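Local coordinates for protein N-glycosylase/DNA lyase (Methanocaldococcus jannaschii, PDB 3FHF) that is a mostly helical DNA repair enzyme of the helix-hairpin-helix superfamily, at residues Asp148-Ile153 with Glu181-Leu186. Numbering follows the deposited sequence.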
ATOM      1  N   ASP A 148       0.031 -10.553  -3.517  1.00 11.45           N
ATOM      2  CA  ASP A 148       1.351 -10.647  -2.905  1.00 15.22           C
ATOM      3  C   ASP A 148       2.590 -10.219  -3.659  1.00 13.83           C
ATOM      4  O   ASP A 148       3.660 -10.167  -3.061  1.00 13.02           O
ATOM      5  CB  ASP A 148       1.593 -12.082  -2.441  1.00 19.67           C
ATOM      6  CG  ASP A 148       0.555 -12.561  -1.452  1.00 23.48           C
ATOM      7  OD1 ASP A 148       0.337 -11.881  -0.421  1.00 26.13           O
ATOM      8  OD2 ASP A 148      -0.033 -13.632  -1.708  1.00 25.58           O
ATOM      9  N   ASP A 149       2.469  -9.906  -4.943  1.00 14.56           N
ATOM     10  CA  ASP A 149       3.656  -9.569  -5.716  1.00 14.59           C
ATOM     11  C   ASP A 149       3.814  -8.127  -6.199  1.00 14.53           C
ATOM     12  O   ASP A 149       4.366  -7.894  -7.275  1.00 16.28           O
ATOM     13  CB  ASP A 149       3.770 -10.551  -6.895  1.00 15.97           C
ATOM     14  CG  ASP A 149       5.168 -10.579  -7.513  1.00 19.40           C
ATOM     15  OD1 ASP A 149       6.161 -10.446  -6.768  1.00 16.79           O
ATOM     16  OD2 ASP A 149       5.274 -10.758  -8.748  1.00 18.82           O
ATOM     17  N   VAL A 150       3.334  -7.164  -5.413  1.00 13.73           N
ATOM     18  CA  VAL A 150       3.494  -5.754  -5.757  1.00 12.92           C
ATOM     19  C   VAL A 150       4.094  -5.012  -4.566  1.00 14.20           C
ATOM     20  O   VAL A 150       3.649  -5.157  -3.416  1.00 13.45           O
ATOM     21  CB  VAL A 150       2.163  -5.070  -6.150  1.00 13.59           C
ATOM     22  CG1 VAL A 150       1.669  -5.629  -7.469  1.00 15.24           C
ATOM     23  CG2 VAL A 150       1.126  -5.261  -5.058  1.00 12.68           C
ATOM     24  N   ALA A 151       5.116  -4.218  -4.848  1.00 11.92           N
ATOM     25  CA  ALA A 151       5.791  -3.448  -3.813  1.00 14.33           C
ATOM     26  C   ALA A 151       5.108  -2.104  -3.645  1.00 14.28           C
ATOM     27  O   ALA A 151       4.582  -1.541  -4.609  1.00 14.27           O
ATOM     28  CB  ALA A 151       7.264  -3.241  -4.188  1.00 13.48           C
ATOM     29  N   ILE A 152       5.115  -1.607  -2.411  1.00 15.32           N
ATOM     30  CA  ILE A 152       4.544  -0.310  -2.076  1.00 15.49           C
ATOM     31  C   ILE A 152       5.777   0.545  -1.846  1.00 17.03           C
ATOM     32  O   ILE A 152       6.372   0.518  -0.771  1.00 18.32           O
ATOM     33  CB  ILE A 152       3.725  -0.376  -0.772  1.00 14.63           C
ATOM     34  CG1 ILE A 152       2.627  -1.436  -0.905  1.00 14.36           C
ATOM     35  CG2 ILE A 152       3.117   0.981  -0.473  1.00 12.67           C
ATOM     36  CD1 ILE A 152       1.956  -1.798   0.416  1.00 12.27           C
ATOM     37  N   ILE A 153       6.158   1.304  -2.862  1.00 17.44           N
ATOM     38  CA  ILE A 153       7.359   2.114  -2.790  1.00 18.64           C
ATOM     39  C   ILE A 153       7.082   3.529  -2.301  1.00 20.74           C
ATOM     40  O   ILE A 153       6.751   4.416  -3.077  1.00 21.34           O
ATOM     41  CB  ILE A 153       8.054   2.126  -4.173  1.00 19.41           C
ATOM     42  CG1 ILE A 153       8.251   0.678  -4.643  1.00 17.32           C
ATOM     43  CG2 ILE A 153       9.400   2.831  -4.096  1.00 15.42           C
ATOM     44  CD1 ILE A 153       8.923   0.545  -6.017  1.00 19.76           C
ATOM     45  N   GLU A 181      11.268  -0.989 -11.874  1.00 23.78           N
ATOM     46  CA  GLU A 181      12.689  -1.251 -11.707  1.00 23.62           C
ATOM     47  C   GLU A 181      13.030  -1.399 -10.227  1.00 23.13           C
ATOM     48  O   GLU A 181      13.706  -2.346  -9.827  1.00 20.94           O
ATOM     49  CB  GLU A 181      13.507  -0.111 -12.321  1.00 28.30           C
ATOM     50  CG  GLU A 181      15.006  -0.268 -12.168  1.00 31.90           C
ATOM     51  CD  GLU A 181      15.772   0.889 -12.787  1.00 37.28           C
ATOM     52  OE1 GLU A 181      15.598   1.134 -14.001  1.00 41.87           O
ATOM     53  OE2 GLU A 181      16.546   1.554 -12.063  1.00 37.01           O
ATOM     54  N   ILE A 182      12.561  -0.459  -9.411  1.00 22.12           N
ATOM     55  CA  ILE A 182      12.834  -0.512  -7.978  1.00 22.01           C
ATOM     56  C   ILE A 182      12.072  -1.661  -7.313  1.00 20.65           C
ATOM     57  O   ILE A 182      12.543  -2.249  -6.345  1.00 21.09           O
ATOM     58  CB  ILE A 182      12.483   0.829  -7.307  1.00 20.39           C
ATOM     59  CG1 ILE A 182      13.465   1.902  -7.792  1.00 21.25           C
ATOM     60  CG2 ILE A 182      12.532   0.694  -5.793  1.00 21.22           C
ATOM     61  CD1 ILE A 182      13.230   3.262  -7.212  1.00 19.42           C
ATOM     62  N   GLU A 183      10.893  -1.974  -7.836  1.00 19.85           N
ATOM     63  CA  GLU A 183      10.092  -3.073  -7.303  1.00 19.06           C
ATOM     64  C   GLU A 183      10.855  -4.399  -7.449  1.00 19.26           C
ATOM     65  O   GLU A 183      10.816  -5.255  -6.561  1.00 19.44           O
ATOM     66  CB  GLU A 183       8.749  -3.129  -8.043  1.00 20.20           C
ATOM     67  CG  GLU A 183       7.913  -4.370  -7.784  1.00 20.58           C
ATOM     68  CD  GLU A 183       6.494  -4.231  -8.309  1.00 22.48           C
ATOM     69  OE1 GLU A 183       5.593  -3.859  -7.520  1.00 22.47           O
ATOM     70  OE2 GLU A 183       6.277  -4.483  -9.516  1.00 23.34           O
ATOM     71  N   ASN A 184      11.569  -4.560  -8.560  1.00 19.91           N
ATOM     72  CA  ASN A 184      12.338  -5.777  -8.797  1.00 19.31           C
ATOM     73  C   ASN A 184      13.502  -5.982  -7.831  1.00 19.12           C
ATOM     74  O   ASN A 184      13.856  -7.117  -7.514  1.00 16.62           O
ATOM     75  CB  ASN A 184      12.839  -5.814 -10.243  1.00 24.84           C
ATOM     76  CG  ASN A 184      11.929  -6.624 -11.142  1.00 30.06           C
ATOM     77  OD1 ASN A 184      11.778  -7.831 -10.950  1.00 34.24           O
ATOM     78  ND2 ASN A 184      11.308  -5.967 -12.120  1.00 32.20           N
ATOM     79  N   ILE A 185      14.105  -4.894  -7.367  1.00 18.84           N
ATOM     80  CA  ILE A 185      15.196  -5.012  -6.403  1.00 18.74           C
ATOM     81  C   ILE A 185      14.576  -5.532  -5.093  1.00 16.94           C
ATOM     82  O   ILE A 185      15.079  -6.462  -4.467  1.00 18.38           O
ATOM     83  CB  ILE A 185      15.867  -3.638  -6.146  1.00 20.00           C
ATOM     84  CG1 ILE A 185      16.544  -3.141  -7.427  1.00 23.38           C
ATOM     85  CG2 ILE A 185      16.906  -3.758  -5.027  1.00 21.44           C
ATOM     86  CD1 ILE A 185      17.018  -1.707  -7.347  1.00 24.53           C
ATOM     87  N   LEU A 186      13.462  -4.930  -4.697  1.00 16.70           N
ATOM     88  CA  LEU A 186      12.779  -5.341  -3.477  1.00 15.97           C
ATOM     89  C   LEU A 186      12.328  -6.783  -3.602  1.00 14.23           C
ATOM     90  O   LEU A 186      12.373  -7.537  -2.633  1.00 16.60           O
ATOM     91  CB  LEU A 186      11.576  -4.434  -3.208  1.00 14.85           C
ATOM     92  CG  LEU A 186      11.926  -2.981  -2.855  1.00 16.84           C
ATOM     93  CD1 LEU A 186      10.674  -2.128  -2.825  1.00 16.06           C
ATOM     94  CD2 LEU A 186      12.625  -2.946  -1.506  1.00 15.31           C
TER
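The extended side chain of Ile153 crosses those of Ile182 and Leu186 obliquely, its CD1 tip lying 3.6 Å from CG2 of Ile182 and 3.7 Å from the backbone N of Glu183. Behind this tip the methylene takes over, Ile153 CG1 lying 4.1 Å from CD1 of Leu186. Leu186 CD1 also meets Ala151 CB at 3.8 Å, which places this methyl against both inward-pointing residues of the loop. In this all-helical fold of the helix-hairpin-helix clan, the contact joins the loop between helices 135-144 and 155-163 to helix 176-192, while Leu158 of helix 155-163 lies against both Ile153 and Ile182. At the polar edge, Glu183 has CG anti to its backbone N (chi1 169°) and continues extended past Ala151, Glu183 CG lying 3.8 Å from Ala151 CB. The carboxylate thereby meets the loop backbone: Ala151 N donates to the anti lone pair of Glu183 OE1 at 2.7 Å, nearly straight at 166°. Arg123 forms a salt bridge to this same oxygen, probably favouring the ionised carboxylate. Farther out, Asp149 pairs through OD2 with Lys120 and through OD1 with Arg187.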